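Local coordinates for protein endoglucanase (Mytilus edulis, PDB 1WC2) that hydrolyses internal beta-1,4-glucosidic linkages of soluble cellulose derivatives such as carboxymethylcellulose, and also has expansin activity, at residues N1-S5 with T78-P83; Q54-D58 with H68-I73; L93-F97 with V140-W145. All coordinates share one frame; numbering follows the deposited sequence. Where two conformers were deposited one is given.

Contact 1. Residues N1-S5 with T78-P83; sequences NQKCS and TGGYVP
The ring of Tyr-81 lies under the start of the chain. Over one face, above the ring centre, sits the backbone N of Asn-1, 3.3 Å from the plane. The Asn-1 amide plane is turned 86° from the ring, and its OD1 comes past the rim to 3.6 Å from Tyr-81 CE2. CG of Tyr-81 is placed between its own N and C (chi1 60°), which brings the ring back beneath Asn-1. Two backbone bonds join the same pair. Asn-1 N donates to Tyr-81 O at 2.9 Å and also to a water. Tyr-81 N donates to Asn-1 O, coming from above the carbonyl plane. Lys-3 runs alongside Gly-80, bends at chi3 (71°), and donates from NZ to Thr-78 O at 2.8 Å. NZ also forms a salt bridge with Glu-91. With alanine instead of Lys-3, Thr-78 O and Glu-91 would probably lose the ammonium group they share. Thr-78 OG1 accepts from Gly-80 N in an ST turn and is also hydrogen-bonded to Glu-149 of strand 148-155. The contact thus pins the N-terminal loop to the corner between strands 72-78 and 80-81. Glu-149 also binds Lys-3 N, and the Cys-4 to Cys-16 disulfide ties the loop to strand 14-22.

Contact 2. Residues Q54-D58 with H68-I73; sequences QMYFD and HCGQCI
Tyr-56 and His-68 form an offset stack, joining the short helix 54-57 to the type II beta turn that leads into strand 72-78 of the double-psi beta-barrel. The ring planes are 18° apart and the centroids 4.2 Å. The rings overlap near their rims: His-68 ND1 lies over one face of Tyr-56, and Tyr-56 CZ lies over one face of the imidazole. The imidazole is also held by its edge. ND1 of His-68 donates to Tyr-56 O at 2.7 Å, with the acceptor nearly in the ring plane and an N-H...O angle of 157°. One residue therefore offers both a ring to stack on and a carbonyl to bind. His-68 N gives a straighter bond to Phe-57 O (172°), so the end of the helix is gripped at two successive carbonyls. CG of Phe-57 is anti to the backbone N, and the ring reaches Cys-69 SG obliquely, with CE1 3.6 Å from the sulfur. That sulfur is in the disulfide with Cys-30. Trp-152 of strand 148-155 also meets the Tyr-56 ring, with the planes steeply inclined. Beyond the stack, the extended Gln-71 side chain crosses the end of Tyr-56, and Tyr-56 OH donates to Gln-71 OE1 at 2.6 Å.

Contact 3. Residues L93-F97 with V140-W145; sequences LSKTF and VTGMGW
Trp-145 packs its indole against strand 94-100 of the double-psi beta-barrel, from the loop between strands 129-134 and 148-155. Its CB points toward the strand, and CG lies opposite the carbonyl carbon (chi1 -71°), which carries the ring across to Leu-93, Lys-95 and Phe-97. Along the pyrrole side, CD1 and then NE1 of Trp-145 meet Leu-93 CD1, with NE1 the nearer at 3.6 Å. Farther out, CZ2 comes to the backbone of Leu-93 and Ser-94, and Ser-94 N lies at the ring edge. At the far end, Trp-145 CH2 approaches Lys-95 N at 3.8 Å. On the remaining side, Trp-145 CZ3 reaches Phe-97 CE1 at 3.9 Å, near the plane of the phenyl ring. Val-140 CG2 meets another part of the phenyl edge, at CE2, also near the ring plane. Within its own segment the indole has Met-143 CE over one face, 3.6 Å above the plane. This methionine joins the two segments a second time. Lys-95 bends at chi2 (-63°), passes the sulfur and continues to a salt bridge from NZ to Asp-164. No hydrogen bond crosses between the segments; the union is made by packing. Met-143 SD touches the lysine chain at two carbons, 3.6 Å from Lys-95 CG and 3.7 Å from Lys-95 CE.

Overall arrangement
Contacts 2 and 3 reach the same mixed sheet through neighbouring antiparallel strands, 72-78 and 94-100. They meet there: Ile-73 N and Phe-97 O are 2.9 Å apart, a probable hydrogen bond. Their centres are about 19 Å apart, on opposite sides of the chain's centre. Contact 1 lies at the far end of strand 72-78, with its centre about 23 Å from that of contact 2 and 16 Å from that of contact 3. In sequence, contact 2 falls between the two segments of contact 1, and contact 3 follows both. Together they fasten the N-terminal loop, a short helix and a late loop around one double-psi barrel, the fold that carries the probable catalytic residues Asp-24 and Asp-132.

Contact 1. Residues N1-S5 with T78-P83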
loop_
_atom_site.group_PDB
_atom_site.type_symbol
_atom_site.label_atom_id
_atom_site.label_comp_id
_atom_site.label_asym_id
_atom_site.label_seq_id
_atom_site.Cartn_x
_atom_site.Cartn_y
_atom_site.Cartn_z
ATOM N N ASN A 1 -10.508 15.099 -7.497
ATOM C CA ASN A 1 -11.713 15.223 -6.641
ATOM C C ASN A 1 -11.931 13.957 -5.805
ATOM O O ASN A 1 -11.816 12.843 -6.332
ATOM C CB ASN A 1 -12.949 15.479 -7.516
ATOM C CG ASN A 1 -13.152 14.388 -8.581
ATOM O OD1 ASN A 1 -12.223 14.048 -9.316
ATOM N ND2 ASN A 1 -14.362 13.829 -8.648
ATOM N N GLN A 2 -12.259 14.129 -4.526
ATOM C CA GLN A 2 -12.566 13.000 -3.653
ATOM C C GLN A 2 -14.008 12.544 -3.887
ATOM O O GLN A 2 -14.955 13.301 -3.653
ATOM C CB GLN A 2 -12.362 13.379 -2.183
ATOM C CG GLN A 2 -10.921 13.727 -1.832
ATOM C CD GLN A 2 -10.772 14.057 -0.358
ATOM O OE1 GLN A 2 -10.980 15.194 0.064
ATOM N NE2 GLN A 2 -10.449 13.056 0.431
ATOM N N LYS A 3 -14.172 11.312 -4.352
ATOM C CA LYS A 3 -15.499 10.718 -4.534
ATOM C C LYS A 3 -15.972 9.956 -3.294
ATOM O O LYS A 3 -17.173 9.714 -3.143
ATOM C CB LYS A 3 -15.517 9.804 -5.755
ATOM C CG LYS A 3 -15.243 10.550 -7.067
ATOM C CD LYS A 3 -15.171 9.633 -8.287
ATOM C CE LYS A 3 -16.533 9.071 -8.678
ATOM N NZ LYS A 3 -16.432 8.212 -9.893
ATOM N N CYS A 4 -15.045 9.558 -2.422
ATOM C CA CYS A 4 -15.396 8.965 -1.134
ATOM C C CYS A 4 -15.855 10.062 -0.177
ATOM O O CYS A 4 -15.389 11.204 -0.277
ATOM C CB CYS A 4 -14.198 8.235 -0.539
ATOM S SG CYS A 4 -13.499 6.942 -1.594
ATOM N N SER A 5 -16.752 9.709 0.742
ATOM C CA SER A 5 -17.331 10.673 1.685
ATOM C C SER A 5 -17.558 10.019 3.037
ATOM O O SER A 5 -17.570 8.795 3.164
ATOM C CB SER A 5 -18.646 11.249 1.152
ATOM O OG SER A 5 -19.602 10.246 0.968
ATOM N N THR A 78 -11.642 4.580 -7.707
ATOM C CA THR A 78 -12.965 5.198 -7.692
ATOM C C THR A 78 -13.179 6.133 -8.882
ATOM O O THR A 78 -14.321 6.469 -9.198
ATOM C CB THR A 78 -13.185 6.032 -6.429
ATOM O OG1 THR A 78 -12.248 7.122 -6.430
ATOM C CG2 THR A 78 -12.970 5.215 -5.142
ATOM N N GLY A 79 -12.085 6.562 -9.513
ATOM C CA GLY A 79 -12.096 7.648 -10.477
ATOM C C GLY A 79 -11.617 8.973 -9.887
ATOM O O GLY A 79 -11.319 9.908 -10.642
ATOM N N GLY A 80 -11.562 9.078 -8.557
ATOM C CA GLY A 80 -11.148 10.299 -7.876
ATOM C C GLY A 80 -9.683 10.326 -7.472
ATOM O O GLY A 80 -8.914 9.411 -7.758
ATOM N N TYR A 81 -9.320 11.406 -6.791
ATOM C CA TYR A 81 -7.960 11.677 -6.344
ATOM C C TYR A 81 -8.031 12.890 -5.406
ATOM O O TYR A 81 -8.989 13.659 -5.449
ATOM C CB TYR A 81 -7.023 11.936 -7.541
ATOM C CG TYR A 81 -7.424 13.117 -8.406
ATOM C CD1 TYR A 81 -6.895 14.389 -8.174
ATOM C CD2 TYR A 81 -8.340 12.974 -9.448
ATOM C CE1 TYR A 81 -7.260 15.486 -8.959
ATOM C CE2 TYR A 81 -8.713 14.078 -10.243
ATOM C CZ TYR A 81 -8.162 15.317 -9.988
ATOM O OH TYR A 81 -8.510 16.404 -10.762
ATOM N N VAL A 82 -7.029 13.066 -4.555
ATOM C CA VAL A 82 -6.973 14.229 -3.676
ATOM C C VAL A 82 -6.526 15.442 -4.494
ATOM O O VAL A 82 -5.468 15.376 -5.128
ATOM C CB VAL A 82 -6.022 13.980 -2.500
ATOM C CG1 VAL A 82 -5.804 15.268 -1.707
ATOM C CG2 VAL A 82 -6.574 12.871 -1.607
ATOM N N PRO A 83 -7.309 16.538 -4.522
ATOM C CA PRO A 83 -6.921 17.717 -5.311
ATOM C C PRO A 83 -5.496 18.191 -5.008
ATOM O O PRO A 83 -5.092 18.315 -3.845
ATOM C CB PRO A 83 -7.968 18.764 -4.912
ATOM C CG PRO A 83 -9.160 17.975 -4.560
ATOM C CD PRO A 83 -8.618 16.748 -3.870
HETATM O O HOH W 1 -10.304 17.750 -8.245
#

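Contact 2. Residues Q54-D58 with H68-I73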
loop_
_atom_site.group_PDB
_atom_site.type_symbol
_atom_site.label_atom_id
_atom_site.label_comp_id
_atom_site.label_asym_id
_atom_site.label_seq_id
_atom_site.Cartn_x
_atom_site.Cartn_y
_atom_site.Cartn_z
ATOM N N GLN A 54 1.125 3.237 9.486
ATOM C CA GLN A 54 1.588 2.569 10.708
ATOM C C GLN A 54 0.555 1.687 11.398
ATOM O O GLN A 54 0.845 0.526 11.698
ATOM C CB GLN A 54 2.119 3.609 11.712
ATOM C CG GLN A 54 2.453 3.024 13.114
ATOM C CD GLN A 54 3.678 2.098 13.126
ATOM O OE1 GLN A 54 4.818 2.580 13.064
ATOM N NE2 GLN A 54 3.455 0.783 13.219
ATOM N N MET A 55 -0.613 2.218 11.720
ATOM C CA MET A 55 -1.539 1.420 12.532
ATOM C C MET A 55 -2.094 0.203 11.780
ATOM O O MET A 55 -2.436 -0.807 12.406
ATOM C CB MET A 55 -2.686 2.285 13.057
ATOM C CG MET A 55 -2.336 3.076 14.291
ATOM S SD MET A 55 -2.088 1.986 15.708
ATOM C CE MET A 55 -3.434 1.273 15.921
ATOM N N TYR A 56 -2.152 0.270 10.448
ATOM C CA TYR A 56 -2.470 -0.920 9.654
ATOM C C TYR A 56 -1.293 -1.895 9.546
ATOM O O TYR A 56 -1.466 -3.120 9.654
ATOM C CB TYR A 56 -3.006 -0.567 8.245
ATOM C CG TYR A 56 -3.670 -1.792 7.629
ATOM C CD1 TYR A 56 -4.969 -2.152 7.993
ATOM C CD2 TYR A 56 -2.983 -2.652 6.767
ATOM C CE1 TYR A 56 -5.570 -3.305 7.516
ATOM C CE2 TYR A 56 -3.587 -3.819 6.272
ATOM C CZ TYR A 56 -4.885 -4.131 6.657
ATOM O OH TYR A 56 -5.509 -5.286 6.210
ATOM N N PHE A 57 -0.091 -1.373 9.356
ATOM C CA PHE A 57 1.110 -2.209 9.369
ATOM C C PHE A 57 1.157 -3.077 10.638
ATOM O O PHE A 57 1.401 -4.296 10.587
ATOM C CB PHE A 57 2.351 -1.304 9.256
ATOM C CG PHE A 57 3.670 -2.049 9.272
ATOM C CD1 PHE A 57 4.180 -2.616 8.114
ATOM C CD2 PHE A 57 4.383 -2.192 10.451
ATOM C CE1 PHE A 57 5.397 -3.306 8.146
ATOM C CE2 PHE A 57 5.594 -2.877 10.480
ATOM C CZ PHE A 57 6.098 -3.436 9.340
ATOM N N ASP A 58 0.922 -2.428 11.771
ATOM C CA ASP A 58 0.904 -3.087 13.072
ATOM C C ASP A 58 0.208 -2.196 14.104
ATOM O O ASP A 58 0.685 -1.095 14.406
ATOM C CB ASP A 58 2.316 -3.390 13.575
ATOM C CG ASP A 58 2.288 -4.364 14.716
ATOM O OD1 ASP A 58 2.318 -3.904 15.890
ATOM O OD2 ASP A 58 2.180 -5.591 14.485
ATOM N N HIS A 68 0.641 -7.111 9.460
ATOM C CA HIS A 68 0.184 -7.176 8.080
ATOM C C HIS A 68 1.304 -7.245 7.046
ATOM O O HIS A 68 1.039 -7.132 5.858
ATOM C CB HIS A 68 -0.861 -6.079 7.819
ATOM C CG HIS A 68 -2.157 -6.356 8.522
ATOM N ND1 HIS A 68 -2.849 -5.411 9.249
ATOM C CD2 HIS A 68 -2.858 -7.509 8.646
ATOM C CE1 HIS A 68 -3.937 -5.964 9.760
ATOM N NE2 HIS A 68 -3.962 -7.238 9.412
ATOM N N CYS A 69 2.537 -7.496 7.488
ATOM C CA CYS A 69 3.602 -7.854 6.546
ATOM C C CYS A 69 3.180 -9.058 5.697
ATOM O O CYS A 69 2.700 -10.057 6.227
ATOM C CB CYS A 69 4.890 -8.218 7.289
ATOM S SG CYS A 69 5.918 -6.809 7.779
ATOM N N GLY A 70 3.399 -8.962 4.393
ATOM C CA GLY A 70 3.100 -10.050 3.466
ATOM C C GLY A 70 1.650 -10.160 3.016
ATOM O O GLY A 70 1.326 -11.019 2.183
ATOM N N GLN A 71 0.766 -9.321 3.562
ATOM C CA GLN A 71 -0.644 -9.373 3.196
ATOM C C GLN A 71 -0.823 -8.664 1.858
ATOM O O GLN A 71 -0.204 -7.625 1.607
ATOM C CB GLN A 71 -1.496 -8.689 4.260
ATOM C CG GLN A 71 -2.976 -8.887 4.051
ATOM C CD GLN A 71 -3.799 -8.192 5.108
ATOM O OE1 GLN A 71 -3.749 -6.963 5.228
ATOM N NE2 GLN A 71 -4.574 -8.965 5.874
ATOM N N CYS A 72 -1.682 -9.224 1.004
ATOM C CA CYS A 72 -2.018 -8.597 -0.271
ATOM C C CYS A 72 -3.352 -7.855 -0.198
ATOM O O CYS A 72 -4.346 -8.368 0.351
ATOM C CB CYS A 72 -2.025 -9.624 -1.405
ATOM S SG CYS A 72 -0.351 -10.169 -1.854
ATOM N N ILE A 73 -3.336 -6.650 -0.758
ATOM C CA ILE A 73 -4.466 -5.732 -0.787
ATOM C C ILE A 73 -4.794 -5.405 -2.243
ATOM O O ILE A 73 -3.955 -4.879 -2.972
ATOM C CB ILE A 73 -4.132 -4.404 -0.052
ATOM C CG1 ILE A 73 -3.609 -4.646 1.367
ATOM C CG2 ILE A 73 -5.352 -3.465 -0.103
ATOM C CD1 ILE A 73 -4.594 -5.238 2.276
#

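Contact 3. Residues L93-F97 with V140-W145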
loop_
_atom_site.group_PDB
_atom_site.type_symbol
_atom_site.label_atom_id
_atom_site.label_comp_id
_atom_site.label_asym_id
_atom_site.label_seq_id
_atom_site.Cartn_x
_atom_site.Cartn_y
_atom_site.Cartn_z
ATOM N N LEU A 93 -10.426 0.364 -12.431
ATOM C CA LEU A 93 -9.148 -0.300 -12.647
ATOM C C LEU A 93 -8.702 -0.921 -11.330
ATOM O O LEU A 93 -8.962 -0.369 -10.256
ATOM C CB LEU A 93 -8.089 0.683 -13.118
ATOM C CG LEU A 93 -8.377 1.417 -14.433
ATOM C CD1 LEU A 93 -7.270 2.407 -14.712
ATOM C CD2 LEU A 93 -8.512 0.445 -15.580
ATOM N N SER A 94 -8.013 -2.053 -11.401
ATOM C CA SER A 94 -7.596 -2.724 -10.178
ATOM C C SER A 94 -6.320 -3.546 -10.305
ATOM O O SER A 94 -6.140 -4.291 -11.280
ATOM C CB SER A 94 -8.708 -3.633 -9.651
ATOM O OG SER A 94 -8.859 -4.782 -10.463
ATOM N N LYS A 95 -5.480 -3.439 -9.277
ATOM C CA LYS A 95 -4.280 -4.251 -9.137
ATOM C C LYS A 95 -4.120 -4.593 -7.651
ATOM O O LYS A 95 -4.681 -3.908 -6.783
ATOM C CB LYS A 95 -3.022 -3.508 -9.621
ATOM C CG LYS A 95 -2.918 -3.278 -11.131
ATOM C CD LYS A 95 -2.830 -4.571 -11.924
ATOM C CE LYS A 95 -2.575 -4.314 -13.409
ATOM N NZ LYS A 95 -2.667 -5.553 -14.221
ATOM N N THR A 96 -3.330 -5.625 -7.375
ATOM C CA THR A 96 -3.086 -6.099 -6.019
ATOM C C THR A 96 -1.626 -5.853 -5.609
ATOM O O THR A 96 -0.690 -6.144 -6.376
ATOM C CB THR A 96 -3.444 -7.591 -5.931
ATOM O OG1 THR A 96 -4.858 -7.761 -6.090
ATOM C CG2 THR A 96 -3.110 -8.187 -4.562
ATOM N N PHE A 97 -1.450 -5.342 -4.392
ATOM C CA PHE A 97 -0.157 -4.950 -3.848
ATOM C C PHE A 97 0.137 -5.750 -2.589
ATOM O O PHE A 97 -0.708 -5.863 -1.703
ATOM C CB PHE A 97 -0.151 -3.445 -3.528
ATOM C CG PHE A 97 -0.378 -2.575 -4.735
ATOM C CD1 PHE A 97 -1.661 -2.375 -5.226
ATOM C CD2 PHE A 97 0.685 -1.972 -5.393
ATOM C CE1 PHE A 97 -1.882 -1.610 -6.362
ATOM C CE2 PHE A 97 0.464 -1.192 -6.530
ATOM C CZ PHE A 97 -0.820 -1.016 -7.013
ATOM N N VAL A 140 3.322 1.792 -11.492
ATOM C CA VAL A 140 2.021 2.378 -11.167
ATOM C C VAL A 140 1.667 3.528 -12.120
ATOM O O VAL A 140 0.604 3.519 -12.717
ATOM C CB VAL A 140 1.923 2.795 -9.675
ATOM C CG1 VAL A 140 0.544 3.371 -9.355
ATOM C CG2 VAL A 140 2.216 1.593 -8.771
ATOM N N THR A 141 2.558 4.512 -12.303
ATOM C CA THR A 141 2.253 5.621 -13.220
ATOM C C THR A 141 2.162 5.172 -14.685
ATOM O O THR A 141 1.483 5.822 -15.467
ATOM C CB THR A 141 3.246 6.769 -13.109
ATOM O OG1 THR A 141 4.584 6.256 -13.058
ATOM C CG2 THR A 141 3.034 7.569 -11.815
ATOM N N GLY A 142 2.794 4.053 -15.048
ATOM C CA GLY A 142 2.674 3.501 -16.389
ATOM C C GLY A 142 1.244 3.109 -16.740
ATOM O O GLY A 142 0.881 3.076 -17.924
ATOM N N MET A 143 0.436 2.798 -15.710
ATOM C CA MET A 143 -0.991 2.505 -15.870
ATOM C C MET A 143 -1.874 3.752 -15.829
ATOM O O MET A 143 -3.094 3.646 -15.844
ATOM C CB MET A 143 -1.489 1.608 -14.737
ATOM C CG MET A 143 -0.767 0.320 -14.569
ATOM S SD MET A 143 -1.581 -0.782 -13.376
ATOM C CE MET A 143 -1.271 0.039 -11.799
ATOM N N GLY A 144 -1.275 4.934 -15.745
ATOM C CA GLY A 144 -2.054 6.151 -15.606
ATOM C C GLY A 144 -2.558 6.396 -14.190
ATOM O O GLY A 144 -3.421 7.240 -13.987
ATOM N N TRP A 145 -2.029 5.658 -13.218
ATOM C CA TRP A 145 -2.404 5.865 -11.812
ATOM C C TRP A 145 -1.488 6.925 -11.158
ATOM O O TRP A 145 -0.333 6.637 -10.794
ATOM C CB TRP A 145 -2.269 4.573 -11.010
ATOM C CG TRP A 145 -3.254 3.449 -11.259
ATOM C CD1 TRP A 145 -3.881 3.105 -12.434
ATOM C CD2 TRP A 145 -3.627 2.450 -10.300
ATOM N NE1 TRP A 145 -4.654 1.982 -12.236
ATOM C CE2 TRP A 145 -4.510 1.556 -10.937
ATOM C CE3 TRP A 145 -3.316 2.234 -8.944
ATOM C CZ2 TRP A 145 -5.079 0.462 -10.271
ATOM C CZ3 TRP A 145 -3.875 1.153 -8.284
ATOM C CH2 TRP A 145 -4.752 0.283 -8.946
#